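Local coordinates for endoglucanase (Uncultured bacterium, PDB 3X17), which probably hydrolyses internal beta-1,4-glucosidic bonds of cellulose as a family 9 endoglucanase carrying an N-terminal Ig-like domain, at residues 272-284 with 333-347. Residues are numbered along the deposited sequence; the frame is centred on the assembly and turned at random.
With CA (calcium ion), chain E.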
loop_
_atom_site.group_PDB
_atom_site.type_symbol
_atom_site.label_atom_id
_atom_site.label_comp_id
_atom_site.label_asym_id
_atom_site.label_seq_id
_atom_site.Cartn_x
_atom_site.Cartn_y
_atom_site.Cartn_z
ATOM N N THR A 272 17.574 -12.685 8.721
ATOM C CA THR A 272 18.425 -11.872 7.853
ATOM C C THR A 272 17.640 -11.001 6.872
ATOM O O THR A 272 18.051 -9.884 6.622
ATOM C CB THR A 272 19.462 -12.721 7.083
ATOM O OG1 THR A 272 18.799 -13.838 6.473
ATOM C CG2 THR A 272 20.521 -13.241 8.045
ATOM N N GLN A 273 16.517 -11.488 6.325
ATOM C CA GLN A 273 15.655 -10.608 5.504
ATOM C C GLN A 273 15.166 -9.369 6.255
ATOM O O GLN A 273 15.150 -8.272 5.708
ATOM C CB GLN A 273 14.484 -11.361 4.825
ATOM C CG GLN A 273 13.492 -12.039 5.767
ATOM C CD GLN A 273 12.240 -11.207 6.029
ATOM O OE1 GLN A 273 12.150 -10.038 5.617
ATOM N NE2 GLN A 273 11.281 -11.788 6.759
ATOM N N ASP A 274 14.755 -9.549 7.506
ATOM C CA ASP A 274 14.337 -8.426 8.323
ATOM C C ASP A 274 15.518 -7.503 8.571
ATOM O O ASP A 274 15.360 -6.276 8.582
ATOM C CB ASP A 274 13.717 -8.879 9.657
ATOM C CG ASP A 274 12.329 -9.498 9.485
ATOM O OD1 ASP A 274 11.455 -8.837 8.879
ATOM O OD2 ASP A 274 12.099 -10.630 10.001
ATOM N N THR A 275 16.684 -8.086 8.837
ATOM C CA THR A 275 17.858 -7.292 9.129
ATOM C C THR A 275 18.204 -6.394 7.906
ATOM O O THR A 275 18.433 -5.176 8.029
ATOM C CB THR A 275 19.039 -8.224 9.522
ATOM O OG1 THR A 275 18.690 -8.980 10.696
ATOM C CG2 THR A 275 20.290 -7.433 9.792
ATOM N N ALA A 276 18.107 -6.982 6.718
ATOM C CA ALA A 276 18.431 -6.272 5.465
ATOM C C ALA A 276 17.331 -5.246 5.095
ATOM O O ALA A 276 17.636 -4.105 4.756
ATOM C CB ALA A 276 18.616 -7.302 4.322
ATOM N N LYS A 277 16.062 -5.628 5.216
ATOM C CA LYS A 277 14.971 -4.663 5.040
ATOM C C LYS A 277 15.120 -3.448 5.958
ATOM O O LYS A 277 14.993 -2.312 5.514
ATOM C CB LYS A 277 13.603 -5.284 5.278
ATOM C CG LYS A 277 13.059 -6.127 4.131
ATOM C CD LYS A 277 11.813 -6.873 4.609
ATOM C CE LYS A 277 11.031 -7.518 3.472
ATOM N NZ LYS A 277 11.578 -8.889 3.199
ATOM N N ALA A 278 15.498 -3.672 7.215
ATOM C CA ALA A 278 15.587 -2.548 8.128
ATOM C C ALA A 278 16.799 -1.712 7.751
ATOM O O ALA A 278 16.740 -0.494 7.769
ATOM C CB ALA A 278 15.689 -3.039 9.570
ATOM N N ALA A 279 17.890 -2.371 7.374
ATOM C CA ALA A 279 19.044 -1.658 6.835
ATOM C C ALA A 279 18.638 -0.747 5.697
ATOM O O ALA A 279 19.032 0.404 5.663
ATOM C CB ALA A 279 20.184 -2.638 6.374
ATOM N N ALA A 280 17.870 -1.271 4.753
ATOM C CA ALA A 280 17.512 -0.502 3.562
ATOM C C ALA A 280 16.666 0.720 3.959
ATOM O O ALA A 280 16.948 1.855 3.560
ATOM C CB ALA A 280 16.770 -1.392 2.534
ATOM N N ALA A 281 15.683 0.502 4.811
ATOM C CA ALA A 281 14.762 1.585 5.157
ATOM C C ALA A 281 15.481 2.667 5.931
ATOM O O ALA A 281 15.312 3.856 5.640
ATOM C CB ALA A 281 13.571 1.059 5.938
ATOM N N TRP A 282 16.324 2.254 6.874
ATOM C CA TRP A 282 17.143 3.185 7.642
ATOM C C TRP A 282 18.103 3.979 6.742
ATOM O O TRP A 282 18.375 5.144 7.015
ATOM C CB TRP A 282 17.996 2.452 8.671
ATOM C CG TRP A 282 17.257 1.964 9.859
ATOM C CD1 TRP A 282 16.182 2.561 10.475
ATOM C CD2 TRP A 282 17.541 0.774 10.605
ATOM N NE1 TRP A 282 15.752 1.780 11.524
ATOM C CE2 TRP A 282 16.601 0.709 11.663
ATOM C CE3 TRP A 282 18.467 -0.266 10.457
ATOM C CZ2 TRP A 282 16.577 -0.345 12.577
ATOM C CZ3 TRP A 282 18.427 -1.333 11.366
ATOM C CH2 TRP A 282 17.515 -1.349 12.418
ATOM N N ALA A 283 18.767 3.303 5.814
ATOM C CA ALA A 283 19.684 4.017 4.901
ATOM C C ALA A 283 18.928 5.016 4.020
ATOM O O ALA A 283 19.419 6.109 3.750
ATOM C CB ALA A 283 20.471 3.051 4.047
ATOM N N MET A 284 17.749 4.632 3.530
ATOM C CA MET A 284 16.853 5.613 2.923
ATOM C C MET A 284 16.563 6.822 3.818
ATOM O O MET A 284 16.494 7.934 3.341
ATOM C CB MET A 284 15.545 4.965 2.473
ATOM C CG MET A 284 15.704 4.136 1.226
ATOM S SD MET A 284 14.223 3.163 0.913
ATOM C CE MET A 284 13.199 4.420 0.136
ATOM N N ASP A 333 9.191 -14.812 4.671
ATOM C CA ASP A 333 9.905 -14.452 3.444
ATOM C C ASP A 333 11.149 -15.344 3.355
ATOM O O ASP A 333 12.029 -15.273 4.206
ATOM C CB ASP A 333 10.302 -12.976 3.489
ATOM C CG ASP A 333 11.282 -12.579 2.381
ATOM O OD1 ASP A 333 11.562 -13.372 1.453
ATOM O OD2 ASP A 333 11.816 -11.456 2.474
ATOM N N ARG A 334 11.131 -16.290 2.433
ATOM C CA ARG A 334 12.095 -17.401 2.472
ATOM C C ARG A 334 13.344 -17.208 1.591
ATOM O O ARG A 334 14.116 -18.149 1.381
ATOM C CB ARG A 334 11.377 -18.753 2.242
ATOM C CG ARG A 334 10.207 -18.900 3.237
ATOM C CD ARG A 334 9.645 -20.296 3.428
ATOM N NE ARG A 334 10.160 -20.891 4.661
ATOM C CZ ARG A 334 9.439 -21.201 5.730
ATOM N NH1 ARG A 334 8.132 -20.988 5.763
ATOM N NH2 ARG A 334 10.047 -21.714 6.787
ATOM N N ASP A 335 13.617 -15.955 1.218
ATOM C CA ASP A 335 14.847 -15.612 0.486
ATOM C C ASP A 335 15.281 -14.181 0.792
ATOM O O ASP A 335 14.501 -13.238 0.605
ATOM C CB ASP A 335 14.610 -15.809 -1.023
ATOM C CG ASP A 335 15.854 -15.535 -1.875
ATOM O OD1 ASP A 335 16.918 -15.193 -1.334
ATOM O OD2 ASP A 335 15.746 -15.621 -3.118
ATOM N N ASP A 336 16.526 -14.005 1.221
ATOM C CA ASP A 336 17.007 -12.698 1.640
ATOM C C ASP A 336 17.845 -11.947 0.602
ATOM O O ASP A 336 18.389 -10.870 0.887
ATOM C CB ASP A 336 17.749 -12.796 2.983
ATOM C CG ASP A 336 19.128 -13.446 2.869
ATOM O OD1 ASP A 336 19.595 -13.677 1.734
ATOM O OD2 ASP A 336 19.785 -13.652 3.923
ATOM N N ALA A 337 18.019 -12.534 -0.580
ATOM C CA ALA A 337 18.941 -11.933 -1.579
ATOM C C ALA A 337 18.375 -10.632 -2.164
ATOM O O ALA A 337 19.116 -9.663 -2.372
ATOM C CB ALA A 337 19.272 -12.961 -2.737
ATOM N N ASP A 338 17.067 -10.602 -2.403
ATOM C CA ASP A 338 16.441 -9.396 -2.884
ATOM C C ASP A 338 16.442 -8.294 -1.838
ATOM O O ASP A 338 16.622 -7.115 -2.171
ATOM C CB ASP A 338 15.039 -9.646 -3.483
ATOM C CG ASP A 338 14.130 -10.433 -2.567
ATOM O OD1 ASP A 338 14.354 -10.431 -1.336
ATOM O OD2 ASP A 338 13.173 -11.054 -3.085
ATOM N N ASP A 339 16.258 -8.684 -0.578
ATOM C CA ASP A 339 16.418 -7.761 0.558
ATOM C C ASP A 339 17.855 -7.261 0.749
ATOM O O ASP A 339 18.069 -6.060 0.963
ATOM C CB ASP A 339 15.888 -8.427 1.841
ATOM C CG ASP A 339 14.548 -9.102 1.616
ATOM O OD1 ASP A 339 13.536 -8.396 1.637
ATOM O OD2 ASP A 339 14.488 -10.336 1.416
ATOM N N ARG A 340 18.851 -8.153 0.642
ATOM C CA ARG A 340 20.258 -7.695 0.714
ATOM C C ARG A 340 20.639 -6.765 -0.435
ATOM O O ARG A 340 21.318 -5.754 -0.228
ATOM C CB ARG A 340 21.256 -8.858 0.770
ATOM C CG ARG A 340 21.119 -9.760 1.971
ATOM C CD ARG A 340 22.103 -10.947 1.868
ATOM N NE ARG A 340 21.912 -11.923 2.935
ATOM C CZ ARG A 340 22.822 -12.237 3.856
ATOM N NH1 ARG A 340 24.007 -11.653 3.864
ATOM N NH2 ARG A 340 22.533 -13.143 4.778
ATOM N N PHE A 341 20.232 -7.112 -1.652
ATOM C CA PHE A 341 20.433 -6.209 -2.797
ATOM C C PHE A 341 19.930 -4.802 -2.441
ATOM O O PHE A 341 20.668 -3.800 -2.549
ATOM C CB PHE A 341 19.681 -6.759 -4.019
ATOM C CG PHE A 341 19.594 -5.796 -5.187
ATOM C CD1 PHE A 341 20.652 -5.669 -6.077
ATOM C CD2 PHE A 341 18.455 -5.017 -5.383
ATOM C CE1 PHE A 341 20.566 -4.825 -7.176
ATOM C CE2 PHE A 341 18.352 -4.184 -6.492
ATOM C CZ PHE A 341 19.443 -4.050 -7.359
ATOM N N TRP A 342 18.681 -4.733 -1.968
ATOM C CA TRP A 342 18.049 -3.437 -1.686
ATOM C C TRP A 342 18.821 -2.671 -0.619
ATOM O O TRP A 342 19.093 -1.488 -0.758
ATOM C CB TRP A 342 16.597 -3.644 -1.275
ATOM C CG TRP A 342 15.907 -2.401 -0.803
ATOM C CD1 TRP A 342 15.994 -1.155 -1.347
ATOM C CD2 TRP A 342 14.873 -2.338 0.182
ATOM N NE1 TRP A 342 15.138 -0.292 -0.701
ATOM C CE2 TRP A 342 14.434 -0.997 0.244
ATOM C CE3 TRP A 342 14.336 -3.271 1.083
ATOM C CZ2 TRP A 342 13.521 -0.548 1.213
ATOM C CZ3 TRP A 342 13.449 -2.822 2.064
ATOM C CH2 TRP A 342 13.030 -1.475 2.099
ATOM N N ALA A 343 19.215 -3.372 0.435
ATOM C CA ALA A 343 20.015 -2.751 1.484
ATOM C C ALA A 343 21.356 -2.255 0.942
ATOM O O ALA A 343 21.760 -1.123 1.224
ATOM C CB ALA A 343 20.209 -3.732 2.671
ATOM N N ALA A 344 22.043 -3.096 0.169
ATOM C CA ALA A 344 23.277 -2.660 -0.517
ATOM C C ALA A 344 23.130 -1.375 -1.334
ATOM O O ALA A 344 23.923 -0.448 -1.186
ATOM C CB ALA A 344 23.887 -3.793 -1.372
ATOM N N VAL A 345 22.108 -1.308 -2.175
ATOM C CA VAL A 345 21.842 -0.094 -2.962
ATOM C C VAL A 345 21.699 1.124 -2.062
ATOM O O VAL A 345 22.401 2.113 -2.249
ATOM C CB VAL A 345 20.569 -0.255 -3.846
ATOM C CG1 VAL A 345 20.157 1.086 -4.459
ATOM C CG2 VAL A 345 20.835 -1.287 -4.952
ATOM N N GLU A 346 20.789 1.058 -1.086
ATOM C CA GLU A 346 20.490 2.233 -0.238
ATOM C C GLU A 346 21.713 2.698 0.577
ATOM O O GLU A 346 21.977 3.893 0.713
ATOM C CB GLU A 346 19.306 1.955 0.688
ATOM C CG GLU A 346 18.058 1.478 -0.048
ATOM C CD GLU A 346 17.540 2.479 -1.094
ATOM O OE1 GLU A 346 18.059 3.618 -1.179
ATOM O OE2 GLU A 346 16.549 2.155 -1.776
ATOM N N LEU A 347 22.480 1.746 1.086
ATOM C CA LEU A 347 23.700 2.085 1.795
ATOM C C LEU A 347 24.739 2.700 0.849
ATOM O O LEU A 347 25.425 3.652 1.221
ATOM C CB LEU A 347 24.272 0.854 2.521
ATOM C CG LEU A 347 23.614 0.637 3.902
ATOM C CD1 LEU A 347 23.768 -0.805 4.393
ATOM C CD2 LEU A 347 24.213 1.624 4.896
HETATM CA CA CA E . 12.999 -11.591 0.292
HETATM O O HOH W 1 20.223 6.114 0.891
HETATM O O HOH W 2 12.473 -12.875 -1.774
#
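The indole of Trp342 lies with one face against the methyl of Ala280, modelled too close to be read in detail. Two side chains meet its edge: Lys277 CG lies in the ring plane, 3.9 Å from CZ3, and Met284 SD stands 3.8 Å from CZ2, a Met-aromatic contact. With CG anti to the backbone N (chi1 173°), the indole reaches across to helix 272-284 and fits as a knob among Lys277, Ala280, Ala281 and Met284. Asp336 CG lies at the Arg340 guanidinium edge, in its plane. In this salt bridge Asp336 OD2 accepts from Arg340 NH2, on the syn side but tilted out of the carboxylate plane, and more weakly from Arg340 NE, while Thr272 OG1, 2.7 Å away, takes its anti lone pair. Lys277 bends at its last torsion (chi4 87°), which brings NZ to a salt bridge with Asp339 OD1 (2.6 Å), met from above the carboxylate plane, and a hydrogen bond to Gln273 OE1. Asp339 OD2 binds the calcium ion at 2.2 Å, joined by both carboxylate oxygens of Asp333, Asp338 OD1, the carbonyl of Asp335, Val377 and a water. Lys277 NZ also lies 2.7 Å from Asp333 OD2, so its charge probably offsets some of the acid charge. A methionine in place of Lys277 would probably leave Asp339 OD1 without its cationic mate and the calcium-binding carboxylates less firmly oriented. Small alanines, Ala276, Ala279, Ala280 and Ala343, let the axes approach to 7.8 Å at 24°, a close, nearly parallel helix pair within the (alpha/alpha)6 barrel of family 9, with calcium at the N-terminal end of helix 337-347 and helix 272-284 joining its second shell through Lys277.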